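Local coordinates for uncharacterized protein DUF1470 (Jannaschia sp. CCS1, PDB 3H0N) that is of unknown function but, with its ABATE domain and treble-clef zinc finger, may act as a transcription regulator, at residues A[113-118]-A[126-131]; A[143-148]-A[156-161]. All coordinates share one frame; numbering follows the deposited sequence. Where two conformers were deposited one is given.

Contact 1 (A[113-118]-A[126-131]); sequences HHHPLD and TAICAE. With NI (nickel (II) ion), chain C; ACT (acetate ion), chain H.
The imidazole of His114 and the carboxylate of Glu131 lie nearly flat on one another, their planes 8° apart, with Glu131 OE1 over the centre of the ring, 3.8 Å above its plane. Glu131 reaches this position with CG anti to its backbone N and the chain bent at chi2 (-80°). Their charged atoms do not pair: Glu131 OE1 forms a salt bridge with Arg135, while the ring spends ND1 on an acetate, probably picked up from the crystallisation solution. His114 holds that acetate with two almost straight bonds: ND1 gives to O at 2.6 Å, and its backbone N gives to OXT at 2.8 Å. The two negative neighbours may favour a protonated ring in this crystal, though Arg135 offsets part of the charge of Glu131. Beside the acetate, whose OXT lies near the edge of the His115 ring, His115 CD2 meets Ile128 CD1 at 3.6 Å. The rotation of that ring is fixed by His115 ND1, which donates nearly in the ring plane to Pro116 O at 2.8 Å, from above the carbonyl plane, leaving NE2 for the nickel ion at 2.4 Å. Nickel is also bound by His113 ND1. Water 1 donates to both His114 O and Ala127 O, joining the two backbones. His114 centres an inverse gamma turn, and the histidines flanking it form a His-X-His nickel site beside helix 121-138.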
ATOM      1  N   HIS A 113       7.273   1.847   5.764  1.00  8.91           N
ATOM      2  CA  HIS A 113       6.867   3.182   6.199  1.00  9.49           C
ATOM      3  C   HIS A 113       6.530   3.991   4.987  1.00 10.70           C
ATOM      4  O   HIS A 113       7.226   3.946   3.995  1.00 12.19           O
ATOM      5  CB  HIS A 113       8.007   3.832   6.963  1.00 11.82           C
ATOM      6  CG  HIS A 113       8.323   3.112   8.232  1.00 11.22           C
ATOM      7  ND1 HIS A 113       7.723   3.434   9.438  1.00 13.67           N
ATOM      8  CD2 HIS A 113       9.123   2.045   8.480  1.00 13.10           C
ATOM      9  CE1 HIS A 113       8.161   2.598  10.370  1.00 15.74           C
ATOM     10  NE2 HIS A 113       9.009   1.742   9.818  1.00 12.91           N
ATOM     11  N   HIS A 114       5.452   4.767   5.046  1.00 10.19           N
ATOM     12  CA  HIS A 114       4.987   5.578   3.917  1.00 10.72           C
ATOM     13  C   HIS A 114       5.516   6.994   3.991  1.00 10.56           C
ATOM     14  O   HIS A 114       4.800   7.973   3.777  1.00 12.87           O
ATOM     15  CB  HIS A 114       3.468   5.474   3.839  1.00 10.92           C
ATOM     16  CG  HIS A 114       3.057   4.124   3.423  1.00 11.81           C
ATOM     17  ND1 HIS A 114       2.780   3.122   4.318  1.00 15.11           N
ATOM     18  CD2 HIS A 114       3.013   3.568   2.199  1.00 12.85           C
ATOM     19  CE1 HIS A 114       2.527   2.006   3.647  1.00 15.25           C
ATOM     20  NE2 HIS A 114       2.663   2.250   2.351  1.00 16.35           N
ATOM     21  N   HIS A 115       6.820   7.043   4.239  1.00 11.74           N
ATOM     22  CA  HIS A 115       7.600   8.274   4.355  1.00 11.75           C
ATOM     23  C   HIS A 115       9.048   7.822   4.546  1.00 10.95           C
ATOM     24  O   HIS A 115       9.296   6.722   5.036  1.00 11.53           O
ATOM     25  CB  HIS A 115       7.162   9.094   5.583  1.00 12.63           C
ATOM     26  CG  HIS A 115       7.321   8.328   6.852  1.00 11.94           C
ATOM     27  ND1 HIS A 115       8.459   8.405   7.620  1.00 13.20           N
ATOM     28  CD2 HIS A 115       6.517   7.425   7.462  1.00 12.90           C
ATOM     29  CE1 HIS A 115       8.365   7.551   8.620  1.00 18.18           C
ATOM     30  NE2 HIS A 115       7.177   6.964   8.558  1.00 16.26           N
ATOM     31  N   PRO A 116      10.022   8.703   4.239  1.00 12.90           N
ATOM     32  CA  PRO A 116      11.412   8.433   4.603  1.00 12.69           C
ATOM     33  C   PRO A 116      11.620   8.583   6.092  1.00 11.54           C
ATOM     34  O   PRO A 116      10.933   9.399   6.707  1.00 12.87           O
ATOM     35  CB  PRO A 116      12.182   9.494   3.823  1.00 13.07           C
ATOM     36  CG  PRO A 116      11.235  10.553   3.599  1.00 13.96           C
ATOM     37  CD  PRO A 116       9.869   9.950   3.504  1.00 12.59           C
ATOM     38  N   LEU A 117      12.541   7.836   6.694  0.50 11.44           N
ATOM     39  CA  LEU A 117      12.736   7.957   8.150  0.50 12.78           C
ATOM     40  C   LEU A 117      13.311   9.321   8.559  0.50 10.67           C
ATOM     41  O   LEU A 117      13.136   9.785   9.697  0.50  6.73           O
ATOM     42  CB  LEU A 117      13.560   6.806   8.721  0.50 14.72           C
ATOM     43  CG  LEU A 117      12.710   5.587   9.123  0.50 17.14           C
ATOM     44  CD1 LEU A 117      11.768   5.146   8.006  0.50 10.86           C
ATOM     45  CD2 LEU A 117      13.607   4.442   9.592  0.50 18.65           C
ATOM     46  N   ASP A 118      13.950  10.038   7.640  0.50 11.42           N
ATOM     47  CA  ASP A 118      14.354  11.408   7.978  0.50 13.97           C
ATOM     48  C   ASP A 118      13.276  12.529   7.879  0.50 15.04           C
ATOM     49  O   ASP A 118      13.601  13.731   7.925  0.50 17.77           O
ATOM     50  CB  ASP A 118      15.637  11.774   7.231  0.50 14.30           C
ATOM     51  CG  ASP A 118      15.407  12.125   5.774  0.50 15.36           C
ATOM     52  OD1 ASP A 118      14.352  11.791   5.203  0.50 14.85           O
ATOM     53  OD2 ASP A 118      16.321  12.741   5.192  0.50 21.26           O
ATOM     54  N   THR A 126       1.369  13.897   7.897  1.00  8.52           N
ATOM     55  CA  THR A 126       0.598  14.312   6.744  1.00  9.90           C
ATOM     56  C   THR A 126       0.699  13.281   5.641  1.00 10.64           C
ATOM     57  O   THR A 126      -0.324  12.875   5.067  1.00 10.17           O
ATOM     58  CB  THR A 126       1.028  15.695   6.244  1.00  8.54           C
ATOM     59  OG1 THR A 126       0.849  16.643   7.301  1.00 10.36           O
ATOM     60  CG2 THR A 126       0.168  16.112   5.055  1.00 11.47           C
ATOM     61  N   ALA A 127       1.904  12.815   5.325  1.00  8.89           N
ATOM     62  CA  ALA A 127       2.080  11.797   4.299  1.00  9.83           C
ATOM     63  C   ALA A 127       1.437  10.484   4.659  1.00  8.68           C
ATOM     64  O   ALA A 127       0.832   9.822   3.790  1.00 10.05           O
ATOM     65  CB  ALA A 127       3.606  11.594   4.033  1.00 10.57           C
ATOM     66  N   ILE A 128       1.584  10.063   5.911  1.00  8.35           N
ATOM     67  CA  ILE A 128       1.015   8.796   6.358  1.00 10.17           C
ATOM     68  C   ILE A 128      -0.501   8.834   6.234  1.00  8.72           C
ATOM     69  O   ILE A 128      -1.143   7.894   5.724  1.00  9.53           O
ATOM     70  CB  ILE A 128       1.418   8.498   7.801  1.00  9.46           C
ATOM     71  CG1 ILE A 128       2.935   8.173   7.873  1.00  9.17           C
ATOM     72  CG2 ILE A 128       0.666   7.281   8.370  1.00 10.32           C
ATOM     73  CD1 ILE A 128       3.489   8.123   9.299  1.00 10.28           C
ATOM     74  N   CYS A 129      -1.074   9.908   6.728  1.00  9.50           N
ATOM     75  CA  CYS A 129      -2.535  10.042   6.709  1.00  9.70           C
ATOM     76  C   CYS A 129      -3.061  10.143   5.294  1.00  8.89           C
ATOM     77  O   CYS A 129      -4.047   9.482   4.945  1.00  9.48           O
ATOM     78  CB  CYS A 129      -2.982  11.243   7.533  1.00 10.19           C
ATOM     79  SG  CYS A 129      -2.778  11.007   9.325  1.00 10.92           S
ATOM     80  N   ALA A 130      -2.391  10.938   4.466  1.00  9.59           N
ATOM     81  CA  ALA A 130      -2.838  11.104   3.085  1.00  9.54           C
ATOM     82  C   ALA A 130      -2.797   9.803   2.307  1.00 10.18           C
ATOM     83  O   ALA A 130      -3.708   9.464   1.582  1.00 10.80           O
ATOM     84  CB  ALA A 130      -2.029  12.212   2.314  1.00 12.50           C
ATOM     85  N   GLU A 131      -1.683   9.072   2.446  1.00  9.55           N
ATOM     86  CA  GLU A 131      -1.578   7.766   1.757  1.00 10.04           C
ATOM     87  C   GLU A 131      -2.662   6.803   2.260  1.00  9.64           C
ATOM     88  O   GLU A 131      -3.247   6.035   1.508  1.00 10.18           O
ATOM     89  CB  GLU A 131      -0.183   7.136   1.861  1.00 10.73           C
ATOM     90  CG  GLU A 131      -0.021   5.833   1.048  1.00 11.26           C
ATOM     91  CD  GLU A 131      -0.588   4.570   1.702  1.00 13.26           C
ATOM     92  OE1 GLU A 131      -0.737   4.525   2.951  1.00 12.44           O
ATOM     93  OE2 GLU A 131      -0.872   3.596   0.940  1.00 12.29           O
TER
HETATM   94 NI    NI C 202       5.942   5.195   9.565  0.65 34.01          NI
HETATM   95  C   ACT H 207       3.151   3.998   7.806  1.00 15.88           C
HETATM   96  O   ACT H 207       2.676   3.215   6.942  1.00 16.74           O
HETATM   97  OXT ACT H 207       4.125   4.773   7.558  1.00 14.03           O
HETATM   98  CH3 ACT H 207       2.555   3.975   9.168  1.00 17.06           C
HETATM   99  O   HOH W   1       2.843   8.586   2.092  1.00 15.25           O

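Contact 2 (A[143-148]-A[156-161]); sequences RRFGIC and VYFDTS. With NA (sodium ion), chain D; ZN (zinc ion), chain B.
Arg144 NH1 is gripped by two carbonyls, donating to Ser161 O at 2.7 Å and to Asp159 O. NH2 adds a weak bond to Ser161 O and a hydrogen bond to Arg162 O. Arg144 NH1 and Asp159 OD1 make only a long salt bridge, 3.9 Å. That OD1 accepts from Ser161 N, which closes an Asx turn, and from Ser161 OG on its syn lone pair. Arg144 CB lies over one face of the Phe158 ring, toward the rim, and the extended chain beyond it carries the guanidinium to the carbonyls. Phe158 in turn sets its edge on the face of Phe145, centroids 5.0 Å apart and planes at 76°, a T-shaped pair facing helices 10-22, 58-78 and 121-138. Strands 145-147 and 156-158 form the antiparallel hairpin that carries the zinc knuckle of the treble-clef finger, with Gly146 and Tyr157 as its hydrogen-bonded pair. On the other side the Tyr157 ring folds over Gly146 CA, 4.0 Å from its centroid, CG lying between the backbone N and the carbonyl carbon (chi1 66°). Tyr157 OH is hydrogen-bonded to Arg166 O, and water 2 donates to both Tyr157 OH and Ile147 O; next along, Cys148 gives SG to zinc at 2.3 Å and O to sodium.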
ATOM      1  N   ARG A 143     -17.497   4.364  -0.119  1.00  8.85           N
ATOM      2  CA  ARG A 143     -18.835   4.339   0.493  1.00  8.15           C
ATOM      3  C   ARG A 143     -18.797   3.966   1.977  1.00  9.41           C
ATOM      4  O   ARG A 143     -19.779   4.172   2.663  1.00 10.48           O
ATOM      5  CB  ARG A 143     -19.809   3.429  -0.245  1.00  8.58           C
ATOM      6  CG  ARG A 143     -20.158   3.975  -1.631  1.00  8.82           C
ATOM      7  CD  ARG A 143     -21.169   3.083  -2.284  1.00 12.12           C
ATOM      8  NE  ARG A 143     -21.450   3.465  -3.683  1.00 13.54           N
ATOM      9  CZ  ARG A 143     -22.421   4.293  -4.049  1.00 14.59           C
ATOM     10  NH1 ARG A 143     -23.201   4.862  -3.152  1.00 13.06           N
ATOM     11  NH2 ARG A 143     -22.611   4.560  -5.339  1.00 18.28           N
ATOM     12  N   ARG A 144     -17.646   3.513   2.478  1.00  9.37           N
ATOM     13  CA  ARG A 144     -17.513   3.183   3.893  1.00  8.42           C
ATOM     14  C   ARG A 144     -17.123   4.379   4.792  1.00  8.67           C
ATOM     15  O   ARG A 144     -17.133   4.243   6.022  1.00  9.07           O
ATOM     16  CB  ARG A 144     -16.516   2.023   4.084  1.00  8.08           C
ATOM     17  CG  ARG A 144     -17.092   0.733   3.616  1.00 10.47           C
ATOM     18  CD  ARG A 144     -16.050  -0.410   3.475  1.00 11.15           C
ATOM     19  NE  ARG A 144     -16.730  -1.679   3.143  1.00 10.93           N
ATOM     20  CZ  ARG A 144     -17.384  -2.460   4.001  1.00 11.14           C
ATOM     21  NH1 ARG A 144     -17.434  -2.149   5.299  1.00 12.18           N
ATOM     22  NH2 ARG A 144     -18.033  -3.558   3.560  1.00 14.39           N
ATOM     23  N   PHE A 145     -16.880   5.546   4.218  1.00  9.32           N
ATOM     24  CA  PHE A 145     -16.655   6.746   4.987  1.00  8.89           C
ATOM     25  C   PHE A 145     -17.989   7.406   5.325  1.00  9.62           C
ATOM     26  O   PHE A 145     -18.724   7.797   4.415  1.00 10.32           O
ATOM     27  CB  PHE A 145     -15.793   7.719   4.211  1.00  8.80           C
ATOM     28  CG  PHE A 145     -14.338   7.290   4.133  1.00  8.49           C
ATOM     29  CD1 PHE A 145     -13.451   7.622   5.123  1.00  9.74           C
ATOM     30  CD2 PHE A 145     -13.900   6.547   3.065  1.00 10.49           C
ATOM     31  CE1 PHE A 145     -12.111   7.229   5.025  1.00 10.76           C
ATOM     32  CE2 PHE A 145     -12.562   6.139   2.959  1.00  9.24           C
ATOM     33  CZ  PHE A 145     -11.675   6.499   3.936  1.00  9.67           C
ATOM     34  N   GLY A 146     -18.290   7.546   6.599  1.00  9.04           N
ATOM     35  CA  GLY A 146     -19.600   8.037   7.022  1.00 10.03           C
ATOM     36  C   GLY A 146     -19.479   9.154   8.046  1.00 10.49           C
ATOM     37  O   GLY A 146     -18.442   9.379   8.664  1.00 10.14           O
ATOM     38  N   ILE A 147     -20.604   9.869   8.188  1.00 10.69           N
ATOM     39  CA  ILE A 147     -20.797  10.877   9.238  1.00 11.16           C
ATOM     40  C   ILE A 147     -21.909  10.347  10.145  1.00 10.74           C
ATOM     41  O   ILE A 147     -22.938   9.875   9.685  1.00 11.57           O
ATOM     42  CB  ILE A 147     -21.245  12.242   8.675  1.00 14.03           C
ATOM     43  CG1 ILE A 147     -20.367  12.692   7.521  1.00 18.82           C
ATOM     44  CG2 ILE A 147     -21.250  13.371   9.801  1.00 15.00           C
ATOM     45  CD1 ILE A 147     -18.987  12.871   7.872  1.00 18.96           C
ATOM     46  N   CYS A 148     -21.662  10.332  11.454  1.00  8.94           N
ATOM     47  CA  CYS A 148     -22.572   9.728  12.421  1.00  8.58           C
ATOM     48  C   CYS A 148     -24.023  10.176  12.225  1.00  8.87           C
ATOM     49  O   CYS A 148     -24.312  11.382  12.124  1.00  9.55           O
ATOM     50  CB  CYS A 148     -22.158  10.052  13.837  1.00  9.20           C
ATOM     51  SG  CYS A 148     -22.976   9.047  15.052  1.00  8.57           S
ATOM     52  N   VAL A 156     -16.830  11.428  12.357  1.00  9.58           N
ATOM     53  CA  VAL A 156     -16.620  10.591  11.171  1.00  9.65           C
ATOM     54  C   VAL A 156     -16.276   9.159  11.580  1.00  9.36           C
ATOM     55  O   VAL A 156     -15.808   8.882  12.684  1.00 10.09           O
ATOM     56  CB  VAL A 156     -15.519  11.153  10.236  1.00  9.55           C
ATOM     57  CG1 VAL A 156     -15.879  12.562   9.765  1.00 10.81           C
ATOM     58  CG2 VAL A 156     -14.141  11.099  10.842  1.00 12.04           C
ATOM     59  N   TYR A 157     -16.506   8.247  10.636  1.00  9.35           N
ATOM     60  CA  TYR A 157     -16.144   6.857  10.865  1.00  9.03           C
ATOM     61  C   TYR A 157     -15.880   6.183   9.543  1.00  9.39           C
ATOM     62  O   TYR A 157     -16.291   6.649   8.483  1.00 10.20           O
ATOM     63  CB  TYR A 157     -17.232   6.120  11.690  1.00  9.03           C
ATOM     64  CG  TYR A 157     -18.543   5.965  10.996  1.00  7.88           C
ATOM     65  CD1 TYR A 157     -19.485   7.010  11.025  1.00 10.95           C
ATOM     66  CD2 TYR A 157     -18.890   4.817  10.292  1.00 10.61           C
ATOM     67  CE1 TYR A 157     -20.687   6.885  10.378  1.00 11.11           C
ATOM     68  CE2 TYR A 157     -20.109   4.684   9.675  1.00 13.12           C
ATOM     69  CZ  TYR A 157     -20.990   5.746   9.674  1.00 12.09           C
ATOM     70  OH  TYR A 157     -22.211   5.638   9.036  1.00 14.86           O
ATOM     71  N   PHE A 158     -15.138   5.080   9.623  1.00  9.14           N
ATOM     72  CA  PHE A 158     -14.933   4.195   8.485  1.00  8.95           C
ATOM     73  C   PHE A 158     -15.568   2.864   8.866  1.00  9.59           C
ATOM     74  O   PHE A 158     -15.215   2.247   9.863  1.00 11.02           O
ATOM     75  CB  PHE A 158     -13.454   4.009   8.157  1.00  9.58           C
ATOM     76  CG  PHE A 158     -13.211   3.132   6.972  1.00 10.19           C
ATOM     77  CD1 PHE A 158     -13.107   1.775   7.148  1.00 11.09           C
ATOM     78  CD2 PHE A 158     -13.137   3.629   5.692  1.00  9.47           C
ATOM     79  CE1 PHE A 158     -12.932   0.913   6.045  1.00 10.19           C
ATOM     80  CE2 PHE A 158     -12.921   2.808   4.609  1.00 10.23           C
ATOM     81  CZ  PHE A 158     -12.829   1.435   4.801  1.00 11.21           C
ATOM     82  N   ASP A 159     -16.564   2.464   8.099  1.00  9.64           N
ATOM     83  CA  ASP A 159     -17.347   1.249   8.348  1.00  9.91           C
ATOM     84  C   ASP A 159     -16.520   0.005   8.034  1.00 10.44           C
ATOM     85  O   ASP A 159     -16.126  -0.235   6.873  1.00 10.53           O
ATOM     86  CB  ASP A 159     -18.596   1.273   7.457  1.00  9.83           C
ATOM     87  CG  ASP A 159     -19.568   0.131   7.727  1.00 10.48           C
ATOM     88  OD1 ASP A 159     -19.256  -0.815   8.487  1.00 12.74           O
ATOM     89  OD2 ASP A 159     -20.677   0.223   7.126  1.00 11.20           O
ATOM     90  N   THR A 160     -16.243  -0.768   9.087  1.00 10.75           N
ATOM     91  CA  THR A 160     -15.426  -1.979   8.971  1.00 12.30           C
ATOM     92  C   THR A 160     -16.304  -3.235   8.944  1.00 15.00           C
ATOM     93  O   THR A 160     -15.754  -4.345   8.936  1.00 17.29           O
ATOM     94  CB  THR A 160     -14.452  -2.078  10.176  1.00 13.10           C
ATOM     95  OG1 THR A 160     -15.213  -2.038  11.372  1.00 13.03           O
ATOM     96  CG2 THR A 160     -13.448  -0.921  10.195  1.00 13.12           C
ATOM     97  N   SER A 161     -17.629  -3.075   8.927  1.00 12.99           N
ATOM     98  CA  SER A 161     -18.559  -4.230   8.938  1.00 14.30           C
ATOM     99  C   SER A 161     -18.573  -4.959   7.591  1.00 13.93           C
ATOM    100  O   SER A 161     -18.360  -4.360   6.552  1.00 14.13           O
ATOM    101  CB  SER A 161     -19.972  -3.783   9.290  1.00 15.35           C
ATOM    102  OG  SER A 161     -20.561  -3.025   8.280  1.00 14.77           O
TER
HETATM  103 NA    NA D 203     -25.392  13.209  13.231  1.00 10.76          NA
HETATM  104 ZN    ZN B 201     -21.656   9.575  16.877  1.00  9.23          ZN
HETATM  105  O   HOH W   2     -24.027   7.515   8.803  1.00 14.11           O
HETATM  106  O   HOH W   3     -24.529  15.010  11.333  0.50 16.40           O
HETATM  107  O   HOH W   4     -27.446  13.143  12.136  1.00 13.60           O
HETATM  108  O   HOH W   5     -25.760  15.464  13.928  1.00  8.20           O

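Overall arrangement
From the N terminus the chain first lays down a series of helices, among them 10-22, 58-78 and 82-95, and then the hairpin of strands 101-104 and 110-113. Contact 1 closes the short loop leaving that hairpin back onto helix 121-138. The same helix leads on to contact 2, which closes the hairpin 145-147/156-158 around the knuckle carrying Cys148 and Cys153; Cys169 and Cys173 complete the zinc site later in the chain. The two closures follow in series, neither nested nor crossed, with centres about 23 Å apart on opposite sides of the chain's centre. Helix 121-138 bridges them: Glu131 serves contact 1, while Leu133 and Glu136 touch the aromatic side of contact 2.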